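PDB 6I8F: EH1AB1 from Metagenome, which hydrolyses esters, probably as a serine hydrolase of the alpha/beta-hydrolase superfamily, and comes from the metagenome of Lake Arreo. Local coordinates for residues A[203-208]-A[273-278]; A[265-270]-A[300-305]. One frame throughout, in Å; residues are numbered along the deposited sequence.

Contact 1: residues A[203-208]-A[273-278]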
loop_
_atom_site.group_PDB
_atom_site.type_symbol
_atom_site.label_atom_id
_atom_site.label_comp_id
_atom_site.label_asym_id
_atom_site.label_seq_id
_atom_site.Cartn_x
_atom_site.Cartn_y
_atom_site.Cartn_z
ATOM N N TYR A 203 -2.065 2.190 12.635
ATOM C CA TYR A 203 -3.282 2.125 13.459
ATOM C C TYR A 203 -3.383 3.359 14.349
ATOM O O TYR A 203 -3.356 3.253 15.569
ATOM C CB TYR A 203 -3.420 0.799 14.221
ATOM C CG TYR A 203 -2.178 0.168 14.795
ATOM C CD1 TYR A 203 -1.489 0.733 15.854
ATOM C CD2 TYR A 203 -1.721 -1.038 14.299
ATOM C CE1 TYR A 203 -0.366 0.122 16.391
ATOM C CE2 TYR A 203 -0.612 -1.670 14.834
ATOM C CZ TYR A 203 0.065 -1.091 15.886
ATOM O OH TYR A 203 1.153 -1.730 16.393
ATOM N N PRO A 204 -3.525 4.566 13.760
ATOM C CA PRO A 204 -3.639 5.794 14.543
ATOM C C PRO A 204 -4.991 5.892 15.263
ATOM O O PRO A 204 -5.978 5.347 14.776
ATOM C CB PRO A 204 -3.533 6.895 13.475
ATOM C CG PRO A 204 -4.099 6.249 12.221
ATOM C CD PRO A 204 -3.658 4.803 12.313
ATOM N N ALA A 205 -4.996 6.563 16.419
ATOM C CA ALA A 205 -6.190 7.166 17.001
ATOM C C ALA A 205 -6.455 8.471 16.251
ATOM O O ALA A 205 -5.543 9.261 16.095
ATOM C CB ALA A 205 -5.974 7.440 18.469
ATOM N N THR A 206 -7.677 8.682 15.761
ATOM C CA THR A 206 -7.955 9.878 14.951
ATOM C C THR A 206 -9.193 10.642 15.436
ATOM O O THR A 206 -9.454 11.740 14.942
ATOM C CB THR A 206 -8.120 9.528 13.469
ATOM O OG1 THR A 206 -9.293 8.723 13.314
ATOM C CG2 THR A 206 -6.897 8.837 12.902
ATOM N N ASP A 207 -9.963 10.070 16.365
ATOM C CA ASP A 207 -11.213 10.719 16.798
ATOM C C ASP A 207 -11.500 10.364 18.266
ATOM O O ASP A 207 -11.862 9.234 18.579
ATOM C CB ASP A 207 -12.358 10.322 15.867
ATOM C CG ASP A 207 -13.671 11.056 16.106
ATOM O OD1 ASP A 207 -13.680 12.018 16.913
ATOM O OD2 ASP A 207 -14.684 10.646 15.483
ATOM N N SER A 208 -11.359 11.368 19.139
ATOM C CA SER A 208 -11.620 11.243 20.562
ATOM C C SER A 208 -13.057 11.658 20.921
ATOM O O SER A 208 -13.439 11.615 22.099
ATOM C CB SER A 208 -10.644 12.072 21.337
ATOM O OG SER A 208 -9.311 11.657 21.095
ATOM N N ARG A 273 -9.726 0.595 14.422
ATOM C CA ARG A 273 -9.766 0.204 13.013
ATOM C C ARG A 273 -10.624 1.185 12.198
ATOM O O ARG A 273 -10.148 1.703 11.176
ATOM C CB ARG A 273 -10.286 -1.233 12.876
ATOM C CG ARG A 273 -10.216 -1.800 11.466
ATOM C CD ARG A 273 -10.998 -3.103 11.358
ATOM N NE ARG A 273 -12.399 -2.903 11.718
ATOM C CZ ARG A 273 -13.311 -3.864 11.808
ATOM N NH1 ARG A 273 -12.970 -5.130 11.656
ATOM N NH2 ARG A 273 -14.575 -3.544 12.022
ATOM N N ASP A 274 -11.873 1.434 12.631
ATOM C CA ASP A 274 -12.837 2.192 11.813
ATOM C C ASP A 274 -12.353 3.636 11.607
ATOM O O ASP A 274 -12.436 4.171 10.514
ATOM C CB ASP A 274 -14.253 2.158 12.405
ATOM C CG ASP A 274 -14.937 0.797 12.341
ATOM O OD1 ASP A 274 -14.346 -0.143 11.754
ATOM O OD2 ASP A 274 -16.067 0.686 12.874
ATOM N N GLU A 275 -11.850 4.275 12.658
ATOM C CA GLU A 275 -11.471 5.679 12.563
ATOM C C GLU A 275 -10.143 5.813 11.789
ATOM O O GLU A 275 -9.873 6.860 11.191
ATOM C CB GLU A 275 -11.465 6.305 13.957
ATOM C CG GLU A 275 -10.267 5.955 14.818
ATOM C CD GLU A 275 -10.515 6.206 16.301
ATOM O OE1 GLU A 275 -11.510 5.669 16.820
ATOM O OE2 GLU A 275 -9.726 6.941 16.927
ATOM N N GLY A 276 -9.318 4.756 11.792
ATOM C CA GLY A 276 -8.126 4.727 10.941
ATOM C C GLY A 276 -8.516 4.716 9.472
ATOM O O GLY A 276 -8.039 5.531 8.663
ATOM N N ARG A 277 -9.429 3.806 9.136
ATOM C CA ARG A 277 -9.903 3.677 7.773
ATOM C C ARG A 277 -10.608 4.972 7.347
ATOM O O ARG A 277 -10.374 5.488 6.241
ATOM C CB ARG A 277 -10.837 2.473 7.629
ATOM C CG ARG A 277 -11.172 2.165 6.180
ATOM C CD ARG A 277 -12.027 0.926 6.051
ATOM N NE ARG A 277 -12.300 0.672 4.648
ATOM C CZ ARG A 277 -13.214 -0.170 4.200
ATOM N NH1 ARG A 277 -13.918 -0.898 5.058
ATOM N NH2 ARG A 277 -13.438 -0.248 2.897
ATOM N N ALA A 278 -11.449 5.506 8.239
ATOM C CA ALA A 278 -12.138 6.779 7.999
ATOM C C ALA A 278 -11.137 7.869 7.609
ATOM O O ALA A 278 -11.405 8.659 6.707
ATOM C CB ALA A 278 -12.934 7.180 9.220
#

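Contact 2: residues A[265-270]-A[300-305]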
loop_
_atom_site.group_PDB
_atom_site.type_symbol
_atom_site.label_atom_id
_atom_site.label_comp_id
_atom_site.label_asym_id
_atom_site.label_seq_id
_atom_site.Cartn_x
_atom_site.Cartn_y
_atom_site.Cartn_z
ATOM N N LEU A 265 -2.434 2.198 7.998
ATOM C CA LEU A 265 -2.565 0.795 8.282
ATOM C C LEU A 265 -3.551 0.618 9.442
ATOM O O LEU A 265 -3.448 1.337 10.445
ATOM C CB LEU A 265 -1.187 0.219 8.624
ATOM C CG LEU A 265 -1.150 -1.283 8.916
ATOM C CD1 LEU A 265 0.186 -1.878 8.510
ATOM C CD2 LEU A 265 -1.416 -1.567 10.386
ATOM N N THR A 266 -4.493 -0.324 9.283
ATOM C CA THR A 266 -5.345 -0.755 10.381
ATOM C C THR A 266 -5.141 -2.245 10.670
ATOM O O THR A 266 -4.809 -3.051 9.791
ATOM C CB THR A 266 -6.827 -0.445 10.128
ATOM O OG1 THR A 266 -7.220 -1.102 8.922
ATOM C CG2 THR A 266 -7.109 1.041 10.054
ATOM N N ALA A 267 -5.340 -2.591 11.942
ATOM C CA ALA A 267 -5.420 -3.968 12.405
ATOM C C ALA A 267 -6.899 -4.370 12.460
ATOM O O ALA A 267 -7.736 -3.571 12.860
ATOM C CB ALA A 267 -4.744 -4.098 13.752
ATOM N N GLY A 268 -7.197 -5.609 12.047
ATOM C CA GLY A 268 -8.567 -6.126 11.923
ATOM C C GLY A 268 -9.319 -6.185 13.248
ATOM O O GLY A 268 -10.490 -5.837 13.303
ATOM N N TYR A 269 -8.651 -6.657 14.304
ATOM C CA TYR A 269 -9.260 -6.847 15.621
ATOM C C TYR A 269 -8.798 -5.713 16.537
ATOM O O TYR A 269 -8.024 -5.930 17.463
ATOM C CB TYR A 269 -8.894 -8.223 16.188
ATOM C CG TYR A 269 -9.746 -8.678 17.344
ATOM C CD1 TYR A 269 -9.238 -8.775 18.631
ATOM C CD2 TYR A 269 -11.067 -9.047 17.148
ATOM C CE1 TYR A 269 -10.024 -9.204 19.692
ATOM C CE2 TYR A 269 -11.867 -9.478 18.196
ATOM C CZ TYR A 269 -11.344 -9.556 19.473
ATOM O OH TYR A 269 -12.135 -9.975 20.502
ATOM N N ASP A 270 -9.285 -4.507 16.252
ATOM C CA ASP A 270 -8.772 -3.279 16.842
ATOM C C ASP A 270 -9.914 -2.278 16.948
ATOM O O ASP A 270 -10.539 -1.959 15.945
ATOM C CB ASP A 270 -7.620 -2.716 16.001
ATOM C CG ASP A 270 -6.943 -1.486 16.566
ATOM O OD1 ASP A 270 -7.437 -0.947 17.582
ATOM O OD2 ASP A 270 -5.910 -1.075 15.990
ATOM N N HIS A 300 -4.298 -4.523 17.744
ATOM C CA HIS A 300 -3.610 -3.301 18.039
ATOM C C HIS A 300 -2.290 -3.626 18.754
ATOM O O HIS A 300 -2.265 -4.428 19.685
ATOM C CB HIS A 300 -4.507 -2.391 18.880
ATOM C CG HIS A 300 -4.042 -0.981 18.906
ATOM N ND1 HIS A 300 -4.314 -0.094 17.866
ATOM C CD2 HIS A 300 -3.298 -0.310 19.816
ATOM C CE1 HIS A 300 -3.764 1.074 18.155
ATOM N NE2 HIS A 300 -3.138 0.967 19.353
ATOM N N GLY A 301 -1.203 -2.990 18.302
ATOM C CA GLY A 301 0.138 -3.180 18.869
ATOM C C GLY A 301 1.024 -4.093 18.040
ATOM O O GLY A 301 2.224 -4.136 18.277
ATOM N N PHE A 302 0.456 -4.820 17.063
ATOM C CA PHE A 302 1.176 -5.912 16.390
ATOM C C PHE A 302 2.428 -5.410 15.646
ATOM O O PHE A 302 3.335 -6.183 15.407
ATOM C CB PHE A 302 0.245 -6.687 15.451
ATOM C CG PHE A 302 -0.006 -6.088 14.087
ATOM C CD1 PHE A 302 -0.924 -5.064 13.905
ATOM C CD2 PHE A 302 0.627 -6.604 12.966
ATOM C CE1 PHE A 302 -1.166 -4.541 12.640
ATOM C CE2 PHE A 302 0.386 -6.080 11.704
ATOM C CZ PHE A 302 -0.521 -5.056 11.541
ATOM N N PHE A 303 2.456 -4.122 15.278
ATOM C CA PHE A 303 3.531 -3.500 14.475
ATOM C C PHE A 303 4.854 -3.555 15.243
ATOM O O PHE A 303 5.922 -3.590 14.638
ATOM C CB PHE A 303 3.169 -2.051 14.117
ATOM C CG PHE A 303 3.978 -1.387 13.024
ATOM C CD1 PHE A 303 4.910 -0.409 13.329
ATOM C CD2 PHE A 303 3.751 -1.677 11.688
ATOM C CE1 PHE A 303 5.630 0.234 12.331
ATOM C CE2 PHE A 303 4.457 -1.025 10.686
ATOM C CZ PHE A 303 5.400 -0.072 11.009
ATOM N N SER A 304 4.776 -3.544 16.576
ATOM C CA SER A 304 5.975 -3.579 17.388
ATOM C C SER A 304 6.023 -4.806 18.306
ATOM O O SER A 304 7.013 -4.975 18.982
ATOM C CB SER A 304 6.136 -2.301 18.164
ATOM O OG SER A 304 5.046 -2.114 19.041
ATOM N N LEU A 305 5.003 -5.671 18.288
ATOM C CA LEU A 305 5.029 -6.930 19.067
ATOM C C LEU A 305 5.589 -8.067 18.214
ATOM O O LEU A 305 5.064 -9.188 18.218
ATOM C CB LEU A 305 3.622 -7.267 19.564
ATOM C CG LEU A 305 3.117 -6.385 20.698
ATOM C CD1 LEU A 305 1.604 -6.511 20.844
ATOM C CD2 LEU A 305 3.816 -6.733 22.003
HETATM O O HOH W 1 -6.649 -4.894 19.303
#

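Contact 1: residues A[203-208]-A[273-278]
E275, in the first turn of helix 273-285, reaches across to the loop 203-208 and takes two consecutive backbone N-H groups on one carboxylate oxygen. T206 N gives the shorter bond, 2.9 Å to E275 OE2, arriving at the anti lone pair with an N-H...O angle of 160°. D207 N lies 3.2 Å from the same OE2 but meets it from above the carboxylate plane, about 60° out of it. Glutamate suits the place because it is long enough: CG stands between the backbone N and the carbonyl carbon (chi1 77°), and the chain runs extended from there to the loop. T206 slides past it in the opposite direction, its OG1 making a weak 2.9 Å bond to E275 O and packing 3.3 Å from E275 CG. A hydroxyl on CB is short enough to reach the helix carbonyl while lying against the glutamate's CB and CG. Beside them G276 brings its bare backbone loosely up to P204, G276 CA lying 4.4 Å from P204 O. E275 OE1 forms a salt bridge with R215. The buried carboxylate is therefore supplied with donors at both oxygens, which would probably stabilise its ionised form while fixing the course of the loop after strand 198-202.

Contact 2: residues A[265-270]-A[300-305]
The carboxylate of D270 and the imidazole of H300 meet with their planes 69° apart, yet they share a short, nearly straight hydrogen bond, from H300 ND1 to D270 OD2 at 2.7 Å with an N-H...O angle of 160°. OD2 lies almost in the ring plane, at the edge of the imidazole, whereas ND1 approaches the syn side of OD2 from 32° outside the carboxylate plane. D270 has its CG anti to the backbone N, which carries the carboxylate toward the ring, while OD1 accepts from L272 N and so helps to fix its rotation. On the far edge of the imidazole, H300 NE2 is hydrogen-bonded to S175 OG. Serine, aspartate and histidine follow one another along the chain in the nucleophile-acid-histidine order of alpha/beta hydrolases, with the serine on a GxSxG turn, which is consistent with a catalytic triad; the acid follows strand 262-267 and the histidine sits in a loop before helix 310-327. A water also bridges the two backbones between Y269 O and H300 N, 2.8 Å from the latter. Farther back along the strand, at A267 and L265, the contact turns apolar. L265 CD2 meets F302 tip to tip, 3.7 Å from CE1, and the methyl of A267 lies 3.8 Å from that same F302 CE1. Alanine is short enough to leave room for the phenyl ring, while leucine reaches its far end; A315 of helix 310-327 packs against both L265 and F302.

Overall arrangement
From the N terminus, the chain leaves strand 198-202 into loop 203-208, then passes helices 213-219 and 230-236 before strand 262-267 and the loop holding D270. Helix 273-285 follows directly, and its start returns to 203-208, so that contact 1 closes a loop of 64 intervening residues. Contact 2 closes a shorter one of 29, containing the whole of that helix and strand 290-296. The two loops cross, because 265-270 lies between the segments of contact 1 while 300-305 lies beyond both. Their centres are about 12 Å apart, and Y203 bridges them, its N bonding to L265 O and its OH to F303 N. Together they tie the ends of neighbouring parallel strands to the helix and loop that follow.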